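Local coordinates for protein putative acetyl xylan esterase (Cellvibrio japonicus, PDB 2W9X) that removes acetyl groups from plant cell wall polysaccharides, acting on acetylated xylan and, with a large preference, on glucomannan, at residues W52-F57 against A190-N195; R143-I148 against L183-F188; G33-V38 against S217-T222. One frame throughout, in Å; residues are numbered along the deposited sequence.

Interaction 1 (W52-F57 against A190-N195); sequences WPAVYF and ADYQIN
Tyr-56 points its hydroxyl at the first residues of strand 191-196. Its OH donates to Asp-191 OD1 at 2.7 Å, on the anti lone pair. That oxygen lies at the edge of the phenol ring, near its plane. The same OH accepts the backbone N-H of Tyr-192, with N to OH at 3.1 Å. Two bonds therefore fix the buried hydroxyl. Asp-191 OD1 is also held by a salt bridge to Arg-141 and a hydrogen bond from His-31, which would probably favour a charged carboxylate.

The rings of Tyr-56 and Tyr-192 cross obliquely, with their planes at 44°. Tyr-56 CE2 sits over the centre of the Tyr-192 ring and comes within 3.4 Å of its CZ. In Tyr-56, CG between the backbone N and the carbonyl carbon (chi1 59°) starts the ring on its way toward strand 191-196. The Tyr-192 OH reaches past this contact to Gln-177 and Arg-110.

At the other end, Asn-195 lies across one face of Trp-52, with its amide plane turned 70° from the indole. Asn-195 OD1 is over the face, offset toward the rim, 3.7 Å from Trp-52 CG. Asn-195 CB makes a CH-pi contact 4.3 Å from the six-membered ring centroid. The polar ends go elsewhere: Trp-52 NE1 to Tyr-221 O, and Asn-195 ND2 to Glu-146.

Between these ends, Pro-53 CD packs closely on Ile-194 O (3.1 Å), and Ala-54 CB meets Ile-194 CG1 at 3.5 Å. Two waters bridge the backbones, one from Pro-53 O to Ile-194 N and one from Ala-54 O to Tyr-192 O. This is a buried interdomain interface of a CE2 esterase. A loop and strand of the N-terminal beta domain cover an outermost strand of the parallel sheet in the SGNH-type catalytic domain.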
ATOM      1  N   TRP B  52      -7.791  24.986  12.855  1.00 38.48           N
ATOM      2  CA  TRP B  52      -7.876  23.635  12.300  1.00 37.86           C
ATOM      3  C   TRP B  52      -8.622  22.732  13.305  1.00 38.16           C
ATOM      4  O   TRP B  52      -8.619  23.009  14.509  1.00 37.71           O
ATOM      5  CB  TRP B  52      -6.488  23.074  11.974  1.00 37.91           C
ATOM      6  CG  TRP B  52      -5.803  23.705  10.782  1.00 37.42           C
ATOM      7  CD1 TRP B  52      -4.826  24.647  10.820  1.00 37.81           C
ATOM      8  CD2 TRP B  52      -6.039  23.430   9.383  1.00 37.98           C
ATOM      9  NE1 TRP B  52      -4.434  24.988   9.542  1.00 37.91           N
ATOM     10  CE2 TRP B  52      -5.161  24.259   8.641  1.00 37.17           C
ATOM     11  CE3 TRP B  52      -6.907  22.577   8.687  1.00 37.35           C
ATOM     12  CZ2 TRP B  52      -5.115  24.254   7.232  1.00 37.44           C
ATOM     13  CZ3 TRP B  52      -6.864  22.570   7.277  1.00 37.25           C
ATOM     14  CH2 TRP B  52      -5.964  23.405   6.568  1.00 37.47           C
ATOM     15  N   PRO B  53      -9.289  21.667  12.814  1.00 37.91           N
ATOM     16  CA  PRO B  53     -10.096  20.870  13.750  1.00 37.89           C
ATOM     17  C   PRO B  53      -9.279  20.115  14.818  1.00 38.53           C
ATOM     18  O   PRO B  53      -8.067  19.935  14.657  1.00 38.34           O
ATOM     19  CB  PRO B  53     -10.834  19.867  12.846  1.00 37.84           C
ATOM     20  CG  PRO B  53     -10.448  20.157  11.434  1.00 37.73           C
ATOM     21  CD  PRO B  53      -9.337  21.172  11.425  1.00 37.23           C
ATOM     22  N   ALA B  54      -9.955  19.695  15.895  1.00 38.68           N
ATOM     23  CA  ALA B  54      -9.468  18.656  16.822  1.00 38.31           C
ATOM     24  C   ALA B  54      -8.222  18.997  17.659  1.00 38.80           C
ATOM     25  O   ALA B  54      -7.557  18.096  18.196  1.00 38.46           O
ATOM     26  CB  ALA B  54      -9.287  17.309  16.080  1.00 38.42           C
ATOM     27  N   VAL B  55      -7.925  20.294  17.765  1.00 38.65           N
ATOM     28  CA  VAL B  55      -6.860  20.817  18.607  1.00 39.24           C
ATOM     29  C   VAL B  55      -7.092  20.385  20.066  1.00 39.45           C
ATOM     30  O   VAL B  55      -8.240  20.218  20.493  1.00 38.89           O
ATOM     31  CB  VAL B  55      -6.766  22.380  18.457  1.00 39.61           C
ATOM     32  CG1 VAL B  55      -6.004  23.012  19.582  1.00 39.68           C
ATOM     33  CG2 VAL B  55      -6.129  22.744  17.119  1.00 39.13           C
ATOM     34  N   TYR B  56      -6.005  20.153  20.805  1.00 39.49           N
ATOM     35  CA  TYR B  56      -6.108  19.801  22.230  1.00 39.18           C
ATOM     36  C   TYR B  56      -4.968  20.344  23.088  1.00 39.07           C
ATOM     37  O   TYR B  56      -3.866  20.612  22.590  1.00 39.49           O
ATOM     38  CB  TYR B  56      -6.263  18.281  22.436  1.00 38.66           C
ATOM     39  CG  TYR B  56      -5.144  17.425  21.881  1.00 38.86           C
ATOM     40  CD1 TYR B  56      -4.050  17.072  22.678  1.00 38.85           C
ATOM     41  CD2 TYR B  56      -5.190  16.949  20.564  1.00 38.01           C
ATOM     42  CE1 TYR B  56      -3.021  16.278  22.176  1.00 39.16           C
ATOM     43  CE2 TYR B  56      -4.168  16.153  20.051  1.00 38.52           C
ATOM     44  CZ  TYR B  56      -3.087  15.817  20.860  1.00 39.87           C
ATOM     45  OH  TYR B  56      -2.079  15.024  20.365  1.00 38.20           O
ATOM     46  N   PHE B  57      -5.257  20.496  24.379  1.00 39.02           N
ATOM     47  CA  PHE B  57      -4.298  20.966  25.386  1.00 39.08           C
ATOM     48  C   PHE B  57      -4.331  20.029  26.596  1.00 38.92           C
ATOM     49  O   PHE B  57      -5.420  19.660  27.077  1.00 39.27           O
ATOM     50  CB  PHE B  57      -4.639  22.392  25.833  1.00 38.93           C
ATOM     51  CG  PHE B  57      -4.744  23.377  24.699  1.00 39.21           C
ATOM     52  CD1 PHE B  57      -3.630  24.122  24.298  1.00 39.99           C
ATOM     53  CD2 PHE B  57      -5.954  23.579  24.045  1.00 39.54           C
ATOM     54  CE1 PHE B  57      -3.725  25.031  23.254  1.00 38.95           C
ATOM     55  CE2 PHE B  57      -6.053  24.492  22.993  1.00 39.12           C
ATOM     56  CZ  PHE B  57      -4.941  25.216  22.599  1.00 37.70           C
ATOM     57  N   ALA B 190      -0.565   8.210  20.171  1.00 39.50           N
ATOM     58  CA  ALA B 190       0.215   9.151  19.366  1.00 39.07           C
ATOM     59  C   ALA B 190      -0.383  10.534  19.441  1.00 38.39           C
ATOM     60  O   ALA B 190      -1.589  10.695  19.586  1.00 37.59           O
ATOM     61  CB  ALA B 190       0.265   8.695  17.911  1.00 38.66           C
ATOM     62  N   ASP B 191       0.469  11.545  19.352  1.00 38.42           N
ATOM     63  CA  ASP B 191      -0.037  12.891  19.162  1.00 38.54           C
ATOM     64  C   ASP B 191      -0.577  13.031  17.745  1.00 38.40           C
ATOM     65  O   ASP B 191      -0.167  12.296  16.840  1.00 39.53           O
ATOM     66  CB  ASP B 191       1.044  13.929  19.477  1.00 38.52           C
ATOM     67  CG  ASP B 191       1.203  14.148  20.961  1.00 39.01           C
ATOM     68  OD1 ASP B 191       0.195  14.448  21.646  1.00 39.66           O
ATOM     69  OD2 ASP B 191       2.338  13.997  21.444  1.00 37.63           O
ATOM     70  N   TYR B 192      -1.536  13.929  17.545  1.00 37.90           N
ATOM     71  CA  TYR B 192      -2.145  14.039  16.223  1.00 37.34           C
ATOM     72  C   TYR B 192      -2.451  15.452  15.824  1.00 37.02           C
ATOM     73  O   TYR B 192      -2.716  16.303  16.677  1.00 36.95           O
ATOM     74  CB  TYR B 192      -3.427  13.179  16.101  1.00 36.93           C
ATOM     75  CG  TYR B 192      -4.509  13.440  17.146  1.00 36.72           C
ATOM     76  CD1 TYR B 192      -5.539  14.356  16.912  1.00 34.98           C
ATOM     77  CD2 TYR B 192      -4.522  12.733  18.356  1.00 36.62           C
ATOM     78  CE1 TYR B 192      -6.537  14.583  17.867  1.00 34.59           C
ATOM     79  CE2 TYR B 192      -5.525  12.935  19.304  1.00 36.42           C
ATOM     80  CZ  TYR B 192      -6.522  13.852  19.057  1.00 35.57           C
ATOM     81  OH  TYR B 192      -7.488  14.041  20.014  1.00 36.91           O
ATOM     82  N   GLN B 193      -2.398  15.677  14.513  1.00 37.18           N
ATOM     83  CA  GLN B 193      -2.896  16.887  13.877  1.00 37.34           C
ATOM     84  C   GLN B 193      -3.945  16.468  12.852  1.00 37.21           C
ATOM     85  O   GLN B 193      -3.729  15.522  12.097  1.00 37.88           O
ATOM     86  CB  GLN B 193      -1.753  17.647  13.187  1.00 36.68           C
ATOM     87  CG  GLN B 193      -0.775  18.318  14.159  1.00 37.25           C
ATOM     88  CD  GLN B 193       0.061  19.408  13.492  1.00 37.83           C
ATOM     89  OE1 GLN B 193       0.873  20.072  14.144  1.00 39.43           O
ATOM     90  NE2 GLN B 193      -0.130  19.592  12.184  1.00 35.45           N
ATOM     91  N   ILE B 194      -5.082  17.162  12.850  1.00 37.63           N
ATOM     92  CA  ILE B 194      -6.170  16.918  11.892  1.00 37.61           C
ATOM     93  C   ILE B 194      -6.298  18.159  11.014  1.00 38.01           C
ATOM     94  O   ILE B 194      -7.064  19.073  11.296  1.00 38.42           O
ATOM     95  CB  ILE B 194      -7.532  16.586  12.575  1.00 37.60           C
ATOM     96  CG1 ILE B 194      -7.365  15.532  13.690  1.00 36.88           C
ATOM     97  CG2 ILE B 194      -8.586  16.172  11.532  1.00 36.54           C
ATOM     98  CD1 ILE B 194      -6.872  14.135  13.220  1.00 36.35           C
ATOM     99  N   ASN B 195      -5.528  18.183   9.939  1.00 37.71           N
ATOM    100  CA  ASN B 195      -5.553  19.311   9.025  1.00 37.45           C
ATOM    101  C   ASN B 195      -6.525  19.033   7.888  1.00 37.61           C
ATOM    102  O   ASN B 195      -6.146  18.614   6.792  1.00 37.82           O
ATOM    103  CB  ASN B 195      -4.136  19.608   8.554  1.00 37.01           C
ATOM    104  CG  ASN B 195      -3.238  19.996   9.704  1.00 38.12           C
ATOM    105  OD1 ASN B 195      -3.653  20.748  10.599  1.00 37.77           O
ATOM    106  ND2 ASN B 195      -2.019  19.468   9.716  1.00 39.94           N
TER
HETATM  107  O   HOH W   1      -5.467  19.194  14.793  1.00 30.79           O
HETATM  108  O   HOH W   2      -4.954  17.961  17.069  1.00 32.43           O

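Interaction 2 (R143-I148 against L183-F188)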
ATOM      1  N   ARG B 143       5.189   8.604  19.188  1.00 40.31           N
ATOM      2  CA  ARG B 143       4.377   8.399  18.000  1.00 40.01           C
ATOM      3  C   ARG B 143       3.643   9.673  17.622  1.00 39.52           C
ATOM      4  O   ARG B 143       3.114  10.385  18.487  1.00 39.19           O
ATOM      5  CB  ARG B 143       3.392   7.263  18.221  1.00 40.15           C
ATOM      6  CG  ARG B 143       4.076   5.959  18.511  1.00 41.80           C
ATOM      7  CD  ARG B 143       3.101   4.946  19.025  1.00 42.96           C
ATOM      8  NE  ARG B 143       3.793   3.703  19.335  1.00 46.02           N
ATOM      9  CZ  ARG B 143       3.195   2.578  19.704  1.00 46.44           C
ATOM     10  NH1 ARG B 143       1.878   2.521  19.823  1.00 46.03           N
ATOM     11  NH2 ARG B 143       3.928   1.505  19.957  1.00 48.54           N
ATOM     12  N   GLN B 144       3.656   9.961  16.325  1.00 38.68           N
ATOM     13  CA  GLN B 144       2.981  11.120  15.759  1.00 38.42           C
ATOM     14  C   GLN B 144       2.311  10.725  14.446  1.00 38.53           C
ATOM     15  O   GLN B 144       2.917  10.047  13.599  1.00 38.92           O
ATOM     16  CB  GLN B 144       3.971  12.256  15.511  1.00 38.18           C
ATOM     17  CG  GLN B 144       4.609  12.858  16.753  1.00 38.57           C
ATOM     18  CD  GLN B 144       5.544  13.998  16.405  1.00 38.46           C
ATOM     19  OE1 GLN B 144       6.003  14.117  15.259  1.00 37.46           O
ATOM     20  NE2 GLN B 144       5.828  14.848  17.382  1.00 37.28           N
ATOM     21  N   ILE B 145       1.051  11.136  14.294  1.00 37.79           N
ATOM     22  CA  ILE B 145       0.250  10.834  13.112  1.00 37.37           C
ATOM     23  C   ILE B 145      -0.528  12.081  12.672  1.00 37.26           C
ATOM     24  O   ILE B 145      -1.063  12.825  13.503  1.00 36.84           O
ATOM     25  CB  ILE B 145      -0.728   9.629  13.342  1.00 36.52           C
ATOM     26  CG1 ILE B 145      -1.451   9.252  12.029  1.00 36.53           C
ATOM     27  CG2 ILE B 145      -1.701   9.920  14.503  1.00 36.57           C
ATOM     28  CD1 ILE B 145      -2.041   7.810  12.009  1.00 37.46           C
ATOM     29  N   GLU B 146      -0.574  12.308  11.362  1.00 37.47           N
ATOM     30  CA  GLU B 146      -1.280  13.451  10.811  1.00 37.01           C
ATOM     31  C   GLU B 146      -2.370  13.006   9.859  1.00 37.66           C
ATOM     32  O   GLU B 146      -2.136  12.134   9.006  1.00 38.64           O
ATOM     33  CB  GLU B 146      -0.301  14.400  10.101  1.00 36.78           C
ATOM     34  CG  GLU B 146      -0.990  15.507   9.313  1.00 35.52           C
ATOM     35  CD  GLU B 146      -0.055  16.626   8.905  1.00 38.95           C
ATOM     36  OE1 GLU B 146       1.107  16.616   9.360  1.00 39.59           O
ATOM     37  OE2 GLU B 146      -0.489  17.525   8.148  1.00 37.15           O
ATOM     38  N   PHE B 147      -3.555  13.601  10.004  1.00 37.47           N
ATOM     39  CA  PHE B 147      -4.674  13.371   9.077  1.00 37.61           C
ATOM     40  C   PHE B 147      -4.961  14.619   8.282  1.00 37.63           C
ATOM     41  O   PHE B 147      -5.209  15.684   8.844  1.00 38.22           O
ATOM     42  CB  PHE B 147      -5.936  12.911   9.820  1.00 37.03           C
ATOM     43  CG  PHE B 147      -5.808  11.528  10.396  1.00 37.16           C
ATOM     44  CD1 PHE B 147      -6.318  10.437   9.717  1.00 36.05           C
ATOM     45  CD2 PHE B 147      -5.121  11.320  11.596  1.00 36.33           C
ATOM     46  CE1 PHE B 147      -6.203   9.127  10.246  1.00 36.26           C
ATOM     47  CE2 PHE B 147      -4.988  10.022  12.128  1.00 38.01           C
ATOM     48  CZ  PHE B 147      -5.530   8.924  11.442  1.00 36.20           C
ATOM     49  N   ILE B 148      -4.905  14.473   6.964  1.00 37.92           N
ATOM     50  CA  ILE B 148      -5.139  15.579   6.040  1.00 37.48           C
ATOM     51  C   ILE B 148      -6.376  15.214   5.247  1.00 37.46           C
ATOM     52  O   ILE B 148      -6.497  14.081   4.760  1.00 37.66           O
ATOM     53  CB  ILE B 148      -3.938  15.804   5.078  1.00 36.79           C
ATOM     54  CG1 ILE B 148      -2.613  15.953   5.857  1.00 37.19           C
ATOM     55  CG2 ILE B 148      -4.194  17.022   4.207  1.00 37.17           C
ATOM     56  CD1 ILE B 148      -1.343  16.040   4.948  1.00 37.02           C
ATOM     57  N   LEU B 183      -9.451   8.958  16.882  1.00 39.61           N
ATOM     58  CA  LEU B 183      -9.662   7.593  17.384  1.00 40.08           C
ATOM     59  C   LEU B 183      -8.506   6.671  17.010  1.00 40.07           C
ATOM     60  O   LEU B 183      -8.061   5.873  17.837  1.00 40.61           O
ATOM     61  CB  LEU B 183     -10.979   6.988  16.876  1.00 40.22           C
ATOM     62  CG  LEU B 183     -12.339   7.597  17.211  1.00 40.20           C
ATOM     63  CD1 LEU B 183     -13.418   6.737  16.553  1.00 39.64           C
ATOM     64  CD2 LEU B 183     -12.579   7.773  18.734  1.00 39.12           C
ATOM     65  N   THR B 184      -8.018   6.776  15.773  1.00 39.60           N
ATOM     66  CA  THR B 184      -6.820   6.030  15.377  1.00 38.85           C
ATOM     67  C   THR B 184      -5.580   6.412  16.212  1.00 38.80           C
ATOM     68  O   THR B 184      -4.882   5.538  16.713  1.00 39.35           O
ATOM     69  CB  THR B 184      -6.552   6.132  13.851  1.00 38.85           C
ATOM     70  OG1 THR B 184      -7.731   5.710  13.144  1.00 38.03           O
ATOM     71  CG2 THR B 184      -5.398   5.248  13.424  1.00 36.89           C
ATOM     72  N   ALA B 185      -5.308   7.703  16.357  1.00 38.24           N
ATOM     73  CA  ALA B 185      -4.144   8.154  17.118  1.00 38.38           C
ATOM     74  C   ALA B 185      -4.175   7.651  18.578  1.00 38.30           C
ATOM     75  O   ALA B 185      -3.157   7.241  19.132  1.00 37.82           O
ATOM     76  CB  ALA B 185      -4.062   9.647  17.081  1.00 37.15           C
ATOM     77  N   LYS B 186      -5.359   7.658  19.183  1.00 39.11           N
ATOM     78  CA  LYS B 186      -5.513   7.253  20.588  1.00 39.32           C
ATOM     79  C   LYS B 186      -5.241   5.767  20.842  1.00 39.79           C
ATOM     80  O   LYS B 186      -4.740   5.399  21.919  1.00 39.45           O
ATOM     81  CB  LYS B 186      -6.873   7.699  21.127  1.00 39.31           C
ATOM     82  CG  LYS B 186      -6.906   9.219  21.392  1.00 40.13           C
ATOM     83  CD  LYS B 186      -8.275   9.698  21.835  1.00 40.39           C
ATOM     84  CE  LYS B 186      -8.227  11.162  22.219  1.00 38.79           C
ATOM     85  NZ  LYS B 186      -9.572  11.645  22.669  1.00 36.47           N
ATOM     86  N   ALA B 187      -5.528   4.922  19.844  1.00 39.50           N
ATOM     87  CA  ALA B 187      -5.232   3.484  19.940  1.00 40.06           C
ATOM     88  C   ALA B 187      -3.724   3.214  19.993  1.00 40.28           C
ATOM     89  O   ALA B 187      -3.291   2.169  20.484  1.00 40.24           O
ATOM     90  CB  ALA B 187      -5.882   2.706  18.790  1.00 39.50           C
ATOM     91  N   PHE B 188      -2.927   4.159  19.499  1.00 40.59           N
ATOM     92  CA  PHE B 188      -1.473   4.014  19.497  1.00 40.51           C
ATOM     93  C   PHE B 188      -0.784   4.976  20.477  1.00 40.74           C
ATOM     94  O   PHE B 188       0.443   5.016  20.536  1.00 41.45           O
ATOM     95  CB  PHE B 188      -0.916   4.210  18.077  1.00 40.16           C
ATOM     96  CG  PHE B 188      -1.347   3.152  17.098  1.00 39.54           C
ATOM     97  CD1 PHE B 188      -0.712   1.909  17.066  1.00 39.57           C
ATOM     98  CD2 PHE B 188      -2.385   3.398  16.190  1.00 39.70           C
ATOM     99  CE1 PHE B 188      -1.113   0.908  16.155  1.00 38.96           C
ATOM    100  CE2 PHE B 188      -2.797   2.407  15.274  1.00 38.77           C
ATOM    101  CZ  PHE B 188      -2.158   1.161  15.252  1.00 38.79           C
TER
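Ile-145 and Ala-185 meet inside a beta-alpha-beta crossover of the SGNH-type catalytic domain. Strand 144-149 leads, through a long connection that includes helix 180-187, to its parallel neighbour, strand 191-196. The helix packs on one face of the sheet and runs back almost antiparallel to the strand. The axes of the short segments 144-148 and 183-187 make 171° and approach to 9.2 Å.

With CG1 of Ile-145 anti to the backbone N (chi1 -174°), CG2 sits between the backbone N and the carbonyl carbon, and CG2 is the branch that touches the helix. Ile-145 CG2 meets Ala-185 CB at 3.5 Å, the closest apolar contact between the segments. Two residues on, Phe-147 projects from the same side of the strand. Its CZ reaches Thr-184 CB at 3.8 Å, and the two side chains cross at about a right angle. The Thr-184 hydroxyl is not part of this contact; OG1 bonds to Phe-180 O one turn back in the helix. Tyr-192 of the adjacent strand also packs on both Ile-145 and Ala-185, and helix 339-354 covers Thr-184 and Phe-188.

The polar part lies at Arg-143. This side chain is extended from CG to NE, and its guanidinium meets the carbonyl of Phe-188. NH1 donates to Phe-188 O at 3.0 Å, with an N-H...O angle of 143°. The oxygen lies near the guanidinium edge but somewhat out of its plane. Trp-360 meets both Arg-143, as a cation-pi partner, and the Phe-188 ring. The CD methylene of Arg-143 also lies close to the carbonyl, 3.1 Å from Phe-188 O. Arg-143 NH1 lies at the edge of the Phe-188 ring as well, 3.8 Å from Phe-188 CD1.

Interaction 3 (G33-V38 against S217-T222)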
ATOM      1  N   GLY B  33      -1.652  19.653  21.255  1.00 40.39           N
ATOM      2  CA  GLY B  33      -1.886  18.903  20.037  1.00 40.09           C
ATOM      3  C   GLY B  33      -2.541  19.763  18.971  1.00 39.63           C
ATOM      4  O   GLY B  33      -3.467  20.527  19.252  1.00 39.18           O
ATOM      5  N   GLY B  34      -2.049  19.645  17.741  1.00 39.12           N
ATOM      6  CA  GLY B  34      -2.633  20.380  16.637  1.00 38.57           C
ATOM      7  C   GLY B  34      -1.958  21.719  16.435  1.00 38.74           C
ATOM      8  O   GLY B  34      -1.167  22.178  17.286  1.00 38.24           O
ATOM      9  N   ARG B  35      -2.273  22.333  15.294  1.00 38.42           N
ATOM     10  CA  ARG B  35      -1.677  23.588  14.874  1.00 38.99           C
ATOM     11  C   ARG B  35      -2.227  24.728  15.709  1.00 39.13           C
ATOM     12  O   ARG B  35      -3.432  24.955  15.755  1.00 39.26           O
ATOM     13  CB  ARG B  35      -1.935  23.841  13.388  1.00 38.49           C
ATOM     14  CG  ARG B  35      -1.130  22.952  12.481  1.00 38.05           C
ATOM     15  CD  ARG B  35      -1.479  23.213  11.041  1.00 37.26           C
ATOM     16  NE  ARG B  35      -0.601  22.478  10.139  1.00 36.53           N
ATOM     17  CZ  ARG B  35      -0.671  22.542   8.815  1.00 38.51           C
ATOM     18  NH1 ARG B  35      -1.584  23.310   8.226  1.00 37.42           N
ATOM     19  NH2 ARG B  35       0.186  21.846   8.082  1.00 38.68           N
ATOM     20  N   VAL B  36      -1.321  25.440  16.369  1.00 39.97           N
ATOM     21  CA  VAL B  36      -1.679  26.509  17.283  1.00 40.24           C
ATOM     22  C   VAL B  36      -0.684  27.646  17.094  1.00 40.72           C
ATOM     23  O   VAL B  36       0.528  27.416  17.031  1.00 40.45           O
ATOM     24  CB  VAL B  36      -1.670  26.003  18.757  1.00 40.26           C
ATOM     25  CG1 VAL B  36      -1.626  27.148  19.724  1.00 40.70           C
ATOM     26  CG2 VAL B  36      -2.884  25.139  19.049  1.00 39.86           C
ATOM     27  N   LEU B  37      -1.207  28.861  16.967  1.00 41.63           N
ATOM     28  CA  LEU B  37      -0.399  30.064  16.972  1.00 42.27           C
ATOM     29  C   LEU B  37      -0.180  30.454  18.439  1.00 43.07           C
ATOM     30  O   LEU B  37      -1.128  30.862  19.128  1.00 43.28           O
ATOM     31  CB  LEU B  37      -1.121  31.197  16.230  1.00 42.22           C
ATOM     32  CG  LEU B  37      -0.357  32.285  15.451  1.00 41.69           C
ATOM     33  CD1 LEU B  37      -1.087  33.614  15.560  1.00 40.20           C
ATOM     34  CD2 LEU B  37       1.120  32.439  15.846  1.00 41.51           C
ATOM     35  N   VAL B  38       1.053  30.295  18.920  1.00 43.63           N
ATOM     36  CA  VAL B  38       1.400  30.674  20.298  1.00 44.16           C
ATOM     37  C   VAL B  38       1.969  32.088  20.326  1.00 44.21           C
ATOM     38  O   VAL B  38       2.957  32.383  19.655  1.00 43.97           O
ATOM     39  CB  VAL B  38       2.369  29.652  20.991  1.00 44.21           C
ATOM     40  CG1 VAL B  38       1.790  28.235  20.950  1.00 44.83           C
ATOM     41  CG2 VAL B  38       3.756  29.659  20.355  1.00 45.94           C
ATOM     42  N   SER B 217      -3.958  24.661  -0.925  1.00 38.45           N
ATOM     43  CA  SER B 217      -3.597  26.080  -0.771  1.00 38.57           C
ATOM     44  C   SER B 217      -3.806  26.563   0.668  1.00 38.18           C
ATOM     45  O   SER B 217      -3.155  27.493   1.112  1.00 37.11           O
ATOM     46  CB  SER B 217      -4.367  26.966  -1.764  1.00 38.64           C
ATOM     47  OG  SER B 217      -5.742  26.993  -1.436  1.00 38.74           O
ATOM     48  N   LEU B 218      -4.703  25.895   1.392  1.00 38.29           N
ATOM     49  CA  LEU B 218      -4.962  26.195   2.794  1.00 39.00           C
ATOM     50  C   LEU B 218      -3.919  25.547   3.677  1.00 39.30           C
ATOM     51  O   LEU B 218      -3.587  26.061   4.745  1.00 39.38           O
ATOM     52  CB  LEU B 218      -6.333  25.657   3.205  1.00 38.80           C
ATOM     53  CG  LEU B 218      -7.563  26.275   2.527  1.00 39.63           C
ATOM     54  CD1 LEU B 218      -8.749  25.358   2.761  1.00 41.34           C
ATOM     55  CD2 LEU B 218      -7.843  27.655   3.074  1.00 41.95           C
ATOM     56  N   TYR B 219      -3.410  24.411   3.203  1.00 39.67           N
ATOM     57  CA  TYR B 219      -2.558  23.525   3.985  1.00 39.43           C
ATOM     58  C   TYR B 219      -1.307  24.165   4.610  1.00 39.66           C
ATOM     59  O   TYR B 219      -0.938  23.787   5.714  1.00 40.18           O
ATOM     60  CB  TYR B 219      -2.190  22.259   3.192  1.00 38.51           C
ATOM     61  CG  TYR B 219      -1.375  21.308   4.039  1.00 39.11           C
ATOM     62  CD1 TYR B 219      -2.001  20.387   4.905  1.00 37.75           C
ATOM     63  CD2 TYR B 219       0.020  21.352   4.010  1.00 39.37           C
ATOM     64  CE1 TYR B 219      -1.247  19.545   5.712  1.00 36.35           C
ATOM     65  CE2 TYR B 219       0.779  20.505   4.807  1.00 39.65           C
ATOM     66  CZ  TYR B 219       0.133  19.610   5.659  1.00 37.32           C
ATOM     67  OH  TYR B 219       0.913  18.789   6.440  1.00 38.17           O
ATOM     68  N   PRO B 220      -0.636  25.110   3.912  1.00 40.24           N
ATOM     69  CA  PRO B 220       0.606  25.640   4.491  1.00 40.74           C
ATOM     70  C   PRO B 220       0.445  26.507   5.744  1.00 40.83           C
ATOM     71  O   PRO B 220       1.437  26.819   6.388  1.00 40.71           O
ATOM     72  CB  PRO B 220       1.184  26.499   3.353  1.00 40.55           C
ATOM     73  CG  PRO B 220       0.502  25.999   2.111  1.00 41.08           C
ATOM     74  CD  PRO B 220      -0.882  25.707   2.588  1.00 39.84           C
ATOM     75  N   TYR B 221      -0.783  26.881   6.087  1.00 41.11           N
ATOM     76  CA  TYR B 221      -0.991  27.917   7.093  1.00 41.63           C
ATOM     77  C   TYR B 221      -1.471  27.404   8.444  1.00 42.01           C
ATOM     78  O   TYR B 221      -2.259  26.462   8.528  1.00 41.56           O
ATOM     79  CB  TYR B 221      -1.897  29.029   6.548  1.00 41.59           C
ATOM     80  CG  TYR B 221      -1.330  29.647   5.292  1.00 41.94           C
ATOM     81  CD1 TYR B 221      -0.289  30.585   5.358  1.00 41.96           C
ATOM     82  CD2 TYR B 221      -1.801  29.268   4.034  1.00 42.11           C
ATOM     83  CE1 TYR B 221       0.255  31.140   4.200  1.00 42.41           C
ATOM     84  CE2 TYR B 221      -1.266  29.819   2.869  1.00 42.94           C
ATOM     85  CZ  TYR B 221      -0.241  30.755   2.960  1.00 42.67           C
ATOM     86  OH  TYR B 221       0.279  31.301   1.809  1.00 42.72           O
ATOM     87  N   THR B 222      -0.953  28.049   9.492  1.00 42.89           N
ATOM     88  CA  THR B 222      -1.272  27.762  10.896  1.00 43.12           C
ATOM     89  C   THR B 222      -2.763  27.940  11.174  1.00 43.76           C
ATOM     90  O   THR B 222      -3.357  27.196  11.977  1.00 43.34           O
ATOM     91  CB  THR B 222      -0.455  28.696  11.827  1.00 43.05           C
ATOM     92  OG1 THR B 222       0.937  28.491  11.581  1.00 42.64           O
ATOM     93  CG2 THR B 222      -0.733  28.422  13.312  1.00 42.42           C
TER
HETATM   94  O   HOH W   3      -4.897  26.114  14.183  1.00 33.42           O
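Arg-35 NH1 donates to Tyr-219 O at 2.6 Å, with an N-H...O angle of 150°. Arg-35 NH2 adds a weak bond to the same oxygen. The acceptor belongs to a type I beta turn, Leu-218 to Tyr-221, in the catalytic domain. An arginine of the N-terminal domain thus grips a turn of its neighbour.

The guanidinium also sits over one face of the Tyr-219 ring as a cation-pi pair. Arg-35 CZ is 4.5 Å from the ring centroid and 16° off the normal, with the two planes 58° apart. NH2 is the guanidinium atom nearest the ring, 3.3 Å from Tyr-219 CZ and offset toward the rim. The Tyr-219 OH bonds to Glu-146. Trp-52 is a second cation-pi partner of Arg-35.

Farther out, a water donates to Thr-222 O at 2.9 Å. It also lies beside Arg-35 O, at a distance too short to be trusted. The methyl of Thr-222 packs on the Leu-37 backbone and side chain: Thr-222 CG2 lies 3.7 Å from Leu-37 N and 4.0 Å from Leu-37 CB.

Interactions 1 and 3 both join the N-terminal domain to the catalytic domain, with centres about 10 Å apart. Interaction 2 lies wholly within the catalytic fold, about 9 Å from interaction 1 and 17 Å from interaction 3, centre to centre. Along the chain they are nested: 2 inside the loop closed by 1, and 1 inside that closed by 3. Interactions 1 and 2 share the parallel sheet through neighbouring strands 191-196 and 144-149. The backbone of Tyr-56 probably bonds to Gly-33, tying 1 to 3. Helix 180-187 thus packs on the sheet at strand 144-149 and at strand 191-196, which carries part of the domain interface.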